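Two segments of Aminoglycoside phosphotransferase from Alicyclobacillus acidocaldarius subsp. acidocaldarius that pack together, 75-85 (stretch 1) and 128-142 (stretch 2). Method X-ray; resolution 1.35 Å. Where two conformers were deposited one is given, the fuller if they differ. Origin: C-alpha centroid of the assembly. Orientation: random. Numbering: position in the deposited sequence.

Stretch 1 75-85: RHAQEQGFTKF
Stretch 2 128-142: AYTLAQFHEATRSFR

Small side chains let backbones approach, and larger ones fill the space where they diverge; two segments of this aminoglycoside phosphotransferase illustrate the principle. Stretch 1 finishes a helix at 75-79 and turns at Gly81, whose positive phi (109/-4) closes a Schellman motif, with Phe82 N bonded to Ala77 O (3.0 Å) and Gly81 N to Gln78 O (2.9 Å). Phe82 (-71/133) is extended, but Thr83 (-122/-8) is not, and Lys84 follows at -93/54. Stretch 2 is helical from 128, with phi/psi near -62/-44. The register is antiparallel in sequence: Lys84 lies by Thr130 (CA to CA 6.3 Å) and Ala77 by Ala137 (CA to CA 4.6 Å). The contact buries 556 Å².

Along stretch 2, Tyr129 (chi1 t) comes first, its CD2 lying 3.9 Å from Lys84 NZ. Thr130 (chi1 m) packs its CG2 3.4 Å from Lys84 CB, while a water accepts from Lys84 NZ (3.0 Å) and donates to Thr130 OG1 (2.7 Å). One turn on, Gln133 (m, t, chi3 -37°), whose CA-to-CB bond points toward stretch 1, accepts the sole direct hydrogen bond across the contact, Lys84 NZ to Gln133 OE1 at 2.9 Å. The lysine reaches it with rotamer m, m, t, p. A second water accepts from Thr83 N (3.0 Å) and donates weakly to Gln133 OE1 (3.0 Å).

Phe134 (t, chi2 61°) meets Phe82, of nearly the same rotamer (t, chi2 61°). Their rings are oblique, planes at 46° and centroids 5.7 Å apart. The Phe82 ring instead places a face against the helix backbone, with Phe134 CA 4.2 Å from its centroid, and its edge near Gln133 CB (3.9 Å from Phe82 CD1). Phe82 CZ also lies 3.8 Å from Phe134 CB.

At Ala137 the segments are closest by CA: its CB points toward stretch 1 and meets Ala77 CB at 3.8 Å and Phe82 CB at 3.9 Å. Its carbonyl O approaches His76 CD2 (3.1 Å), near the imidazole plane.

Thr138 (p; -112/9) bonds OG1 to Phe134 O (2.8 Å) and opens a type II turn, Arg139 at -54/138 and Ser140 at 68/3, closed by Phe141 N to Thr138 O (3.0 Å). A third water links His76 NE2 (2.7 Å) to Arg139 O (2.7 Å), to which it donates. The turn delivers Phe141 (t, chi2 74°) to His76 (t, chi2 91°): planes at 31°, centroids 4.8 Å apart, each CB over the other's ring face, 4.2 Å from its centroid.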

# COMPACT_ATOMS: atom_id res chain seq x y z
N ARG A 75 -8.62 16.16 -8.55
CA ARG A 75 -8.64 17.46 -9.21
C ARG A 75 -8.16 18.55 -8.25
O ARG A 75 -7.50 19.50 -8.68
CB ARG A 75 -10.01 17.76 -9.78
CG ARG A 75 -10.23 17.03 -11.09
CD ARG A 75 -11.54 17.38 -11.76
NE ARG A 75 -11.90 16.43 -12.80
CZ ARG A 75 -13.13 16.32 -13.29
NH1 ARG A 75 -14.09 17.10 -12.81
NH2 ARG A 75 -13.42 15.44 -14.22
N HIS A 76 -8.47 18.42 -6.96
CA HIS A 76 -7.91 19.36 -5.99
C HIS A 76 -6.38 19.30 -5.97
O HIS A 76 -5.68 20.32 -6.06
CB HIS A 76 -8.47 19.09 -4.60
CG HIS A 76 -7.79 19.89 -3.55
ND1 HIS A 76 -8.24 21.13 -3.16
CD2 HIS A 76 -6.63 19.69 -2.89
CE1 HIS A 76 -7.41 21.64 -2.26
NE2 HIS A 76 -6.41 20.78 -2.10
N ALA A 77 -5.87 18.09 -5.87
CA ALA A 77 -4.43 17.89 -5.89
C ALA A 77 -3.80 18.51 -7.14
O ALA A 77 -2.76 19.18 -7.09
CB ALA A 77 -4.11 16.40 -5.79
N GLN A 78 -4.45 18.32 -8.27
CA GLN A 78 -3.96 18.88 -9.52
C GLN A 78 -3.89 20.41 -9.52
O GLN A 78 -2.94 21.00 -10.07
CB GLN A 78 -4.86 18.43 -10.63
CG GLN A 78 -4.56 19.14 -11.91
CD GLN A 78 -5.44 18.61 -12.96
OE1 GLN A 78 -6.68 18.71 -12.85
NE2 GLN A 78 -4.85 17.96 -13.94
N GLU A 79 -4.90 21.06 -8.94
CA GLU A 79 -4.90 22.53 -8.81
C GLU A 79 -3.74 23.01 -7.93
O GLU A 79 -3.34 24.17 -8.00
CB GLU A 79 -6.24 23.07 -8.25
CG GLU A 79 -7.34 23.28 -9.30
CD GLU A 79 -8.24 24.49 -9.02
OE1 GLU A 79 -8.08 25.16 -7.97
OE2 GLU A 79 -9.12 24.79 -9.87
N GLN A 80 -3.23 22.12 -7.09
CA GLN A 80 -2.03 22.37 -6.28
C GLN A 80 -0.73 21.93 -6.95
O GLN A 80 0.34 22.03 -6.34
CB GLN A 80 -2.16 21.65 -4.93
CG GLN A 80 -3.38 22.08 -4.12
CD GLN A 80 -3.34 23.55 -3.79
OE1 GLN A 80 -4.27 24.29 -4.11
NE2 GLN A 80 -2.27 23.98 -3.16
N GLY A 81 -0.79 21.42 -8.19
CA GLY A 81 0.42 21.07 -8.94
C GLY A 81 0.66 19.58 -9.12
O GLY A 81 1.60 19.19 -9.80
N PHE A 82 -0.18 18.74 -8.53
CA PHE A 82 0.07 17.30 -8.57
C PHE A 82 -0.19 16.75 -9.99
O PHE A 82 -1.24 17.00 -10.57
CB PHE A 82 -0.87 16.60 -7.61
CG PHE A 82 -0.60 15.12 -7.44
CD1 PHE A 82 0.61 14.66 -6.97
CD2 PHE A 82 -1.58 14.19 -7.78
CE1 PHE A 82 0.82 13.32 -6.78
CE2 PHE A 82 -1.36 12.84 -7.58
CZ PHE A 82 -0.16 12.40 -7.11
N THR A 83 0.75 15.94 -10.47
CA THR A 83 0.68 15.38 -11.82
C THR A 83 0.69 13.86 -11.83
O THR A 83 0.46 13.27 -12.89
CB THR A 83 1.91 15.81 -12.67
OG1 THR A 83 3.10 15.16 -12.15
CG2 THR A 83 2.08 17.29 -12.65
N LYS A 84 0.91 13.22 -10.69
CA LYS A 84 1.33 11.82 -10.68
C LYS A 84 0.18 10.85 -10.56
O LYS A 84 0.17 9.97 -9.68
CB LYS A 84 2.35 11.56 -9.55
CG LYS A 84 3.53 12.53 -9.54
CD LYS A 84 4.47 12.30 -10.73
CE LYS A 84 5.62 13.28 -10.74
NZ LYS A 84 6.51 13.25 -9.54
N PHE A 85 -0.78 10.98 -11.47
CA PHE A 85 -1.95 10.13 -11.47
C PHE A 85 -2.50 9.97 -12.88
O PHE A 85 -2.38 10.87 -13.71
CB PHE A 85 -3.05 10.64 -10.53
CG PHE A 85 -3.68 11.92 -10.95
CD1 PHE A 85 -3.01 13.14 -10.81
CD2 PHE A 85 -4.96 11.94 -11.46
CE1 PHE A 85 -3.59 14.31 -11.22
CE2 PHE A 85 -5.57 13.12 -11.84
CZ PHE A 85 -4.89 14.31 -11.72
N ALA A 128 8.21 7.16 -3.44
CA ALA A 128 8.16 7.99 -2.24
C ALA A 128 7.87 9.44 -2.60
O ALA A 128 7.05 10.10 -1.98
CB ALA A 128 9.47 7.87 -1.49
N TYR A 129 8.56 9.97 -3.60
CA TYR A 129 8.36 11.35 -4.02
C TYR A 129 6.91 11.58 -4.38
O TYR A 129 6.27 12.57 -3.97
CB TYR A 129 9.32 11.66 -5.19
CG TYR A 129 9.43 13.11 -5.58
CD1 TYR A 129 9.75 14.09 -4.65
CD2 TYR A 129 9.33 13.48 -6.92
CE1 TYR A 129 9.88 15.41 -5.03
CE2 TYR A 129 9.47 14.80 -7.30
CZ TYR A 129 9.74 15.76 -6.36
OH TYR A 129 9.88 17.07 -6.74
N THR A 130 6.38 10.69 -5.22
CA THR A 130 5.01 10.81 -5.66
C THR A 130 4.01 10.73 -4.49
O THR A 130 3.06 11.52 -4.43
CB THR A 130 4.73 9.73 -6.73
OG1 THR A 130 5.43 10.10 -7.93
CG2 THR A 130 3.26 9.55 -6.98
N LEU A 131 4.21 9.74 -3.61
CA LEU A 131 3.33 9.62 -2.45
C LEU A 131 3.36 10.89 -1.58
O LEU A 131 2.32 11.35 -1.11
CB LEU A 131 3.72 8.40 -1.63
CG LEU A 131 3.40 7.04 -2.27
CD1 LEU A 131 4.16 5.95 -1.52
CD2 LEU A 131 1.90 6.76 -2.30
N ALA A 132 4.55 11.43 -1.38
CA ALA A 132 4.71 12.65 -0.61
C ALA A 132 4.01 13.82 -1.27
O ALA A 132 3.37 14.66 -0.64
CB ALA A 132 6.17 12.94 -0.40
N GLN A 133 4.14 13.91 -2.60
CA GLN A 133 3.47 14.96 -3.35
C GLN A 133 1.95 14.86 -3.23
O GLN A 133 1.26 15.86 -3.11
CB GLN A 133 3.88 14.94 -4.83
CG GLN A 133 5.31 15.38 -5.07
CD GLN A 133 5.69 15.34 -6.53
OE1 GLN A 133 5.25 14.43 -7.26
NE2 GLN A 133 6.43 16.35 -6.98
N PHE A 134 1.43 13.64 -3.30
CA PHE A 134 -0.01 13.44 -3.15
C PHE A 134 -0.49 13.90 -1.77
O PHE A 134 -1.50 14.58 -1.66
CB PHE A 134 -0.36 11.96 -3.38
CG PHE A 134 -1.82 11.63 -3.19
CD1 PHE A 134 -2.79 12.24 -3.96
CD2 PHE A 134 -2.22 10.72 -2.23
CE1 PHE A 134 -4.13 11.94 -3.79
CE2 PHE A 134 -3.54 10.41 -2.06
CZ PHE A 134 -4.50 11.03 -2.82
N HIS A 135 0.27 13.54 -0.75
CA HIS A 135 -0.11 13.89 0.61
C HIS A 135 -0.10 15.40 0.79
O HIS A 135 -1.04 15.97 1.36
CB HIS A 135 0.82 13.21 1.60
CG HIS A 135 0.31 13.23 3.00
ND1 HIS A 135 -0.53 12.26 3.49
CD2 HIS A 135 0.51 14.10 4.01
CE1 HIS A 135 -0.83 12.54 4.75
NE2 HIS A 135 -0.21 13.65 5.08
N GLU A 136 0.93 16.05 0.26
CA GLU A 136 1.06 17.50 0.37
C GLU A 136 -0.06 18.22 -0.38
O GLU A 136 -0.66 19.18 0.11
CB GLU A 136 2.43 17.94 -0.14
CG GLU A 136 2.70 19.43 -0.10
CD GLU A 136 2.95 19.98 1.30
OE1 GLU A 136 3.04 19.20 2.27
OE2 GLU A 136 3.07 21.22 1.43
N ALA A 137 -0.31 17.77 -1.62
CA ALA A 137 -1.31 18.41 -2.49
C ALA A 137 -2.74 18.26 -2.00
O ALA A 137 -3.62 18.92 -2.53
CB ALA A 137 -1.20 17.87 -3.91
N THR A 138 -2.97 17.36 -1.04
CA THR A 138 -4.30 17.11 -0.52
C THR A 138 -4.49 17.57 0.93
O THR A 138 -5.51 17.27 1.56
CB THR A 138 -4.69 15.63 -0.64
OG1 THR A 138 -3.71 14.81 0.01
CG2 THR A 138 -4.79 15.22 -2.12
N ARG A 139 -3.51 18.29 1.46
CA ARG A 139 -3.61 18.84 2.81
C ARG A 139 -4.90 19.63 2.93
O ARG A 139 -5.28 20.37 2.03
CB ARG A 139 -2.41 19.75 3.05
CG ARG A 139 -2.25 20.30 4.45
CD ARG A 139 -0.88 20.96 4.62
NE ARG A 139 0.18 19.98 4.91
CZ ARG A 139 0.64 19.67 6.12
NH1 ARG A 139 0.14 20.24 7.21
NH2 ARG A 139 1.59 18.76 6.26
N SER A 140 -5.59 19.46 4.05
CA SER A 140 -6.80 20.22 4.32
C SER A 140 -8.00 19.87 3.43
O SER A 140 -9.05 20.48 3.59
CB SER A 140 -6.55 21.74 4.27
OG SER A 140 -5.60 22.15 5.24
N PHE A 141 -7.87 18.88 2.53
CA PHE A 141 -8.97 18.56 1.61
C PHE A 141 -9.85 17.49 2.24
O PHE A 141 -9.40 16.37 2.47
CB PHE A 141 -8.47 18.04 0.26
CG PHE A 141 -9.59 17.71 -0.70
CD1 PHE A 141 -10.30 18.72 -1.32
CD2 PHE A 141 -10.02 16.40 -0.88
CE1 PHE A 141 -11.37 18.43 -2.15
CE2 PHE A 141 -11.10 16.10 -1.69
CZ PHE A 141 -11.77 17.12 -2.35
N ARG A 142 -11.11 17.84 2.51
CA ARG A 142 -12.11 16.91 3.04
C ARG A 142 -11.54 16.01 4.12
O ARG A 142 -11.68 14.79 4.11
CB ARG A 142 -12.73 16.09 1.92
CG ARG A 142 -13.45 16.92 0.86
CD ARG A 142 -14.74 17.55 1.36
NE ARG A 142 -15.67 16.55 1.89
CZ ARG A 142 -16.56 15.86 1.16
NH1 ARG A 142 -16.67 16.02 -0.16
NH2 ARG A 142 -17.36 14.98 1.74
O HOH W 1 -4.36 21.31 -0.36
O HOH W 2 3.36 16.12 -8.91
O HOH W 3 7.81 10.56 -9.22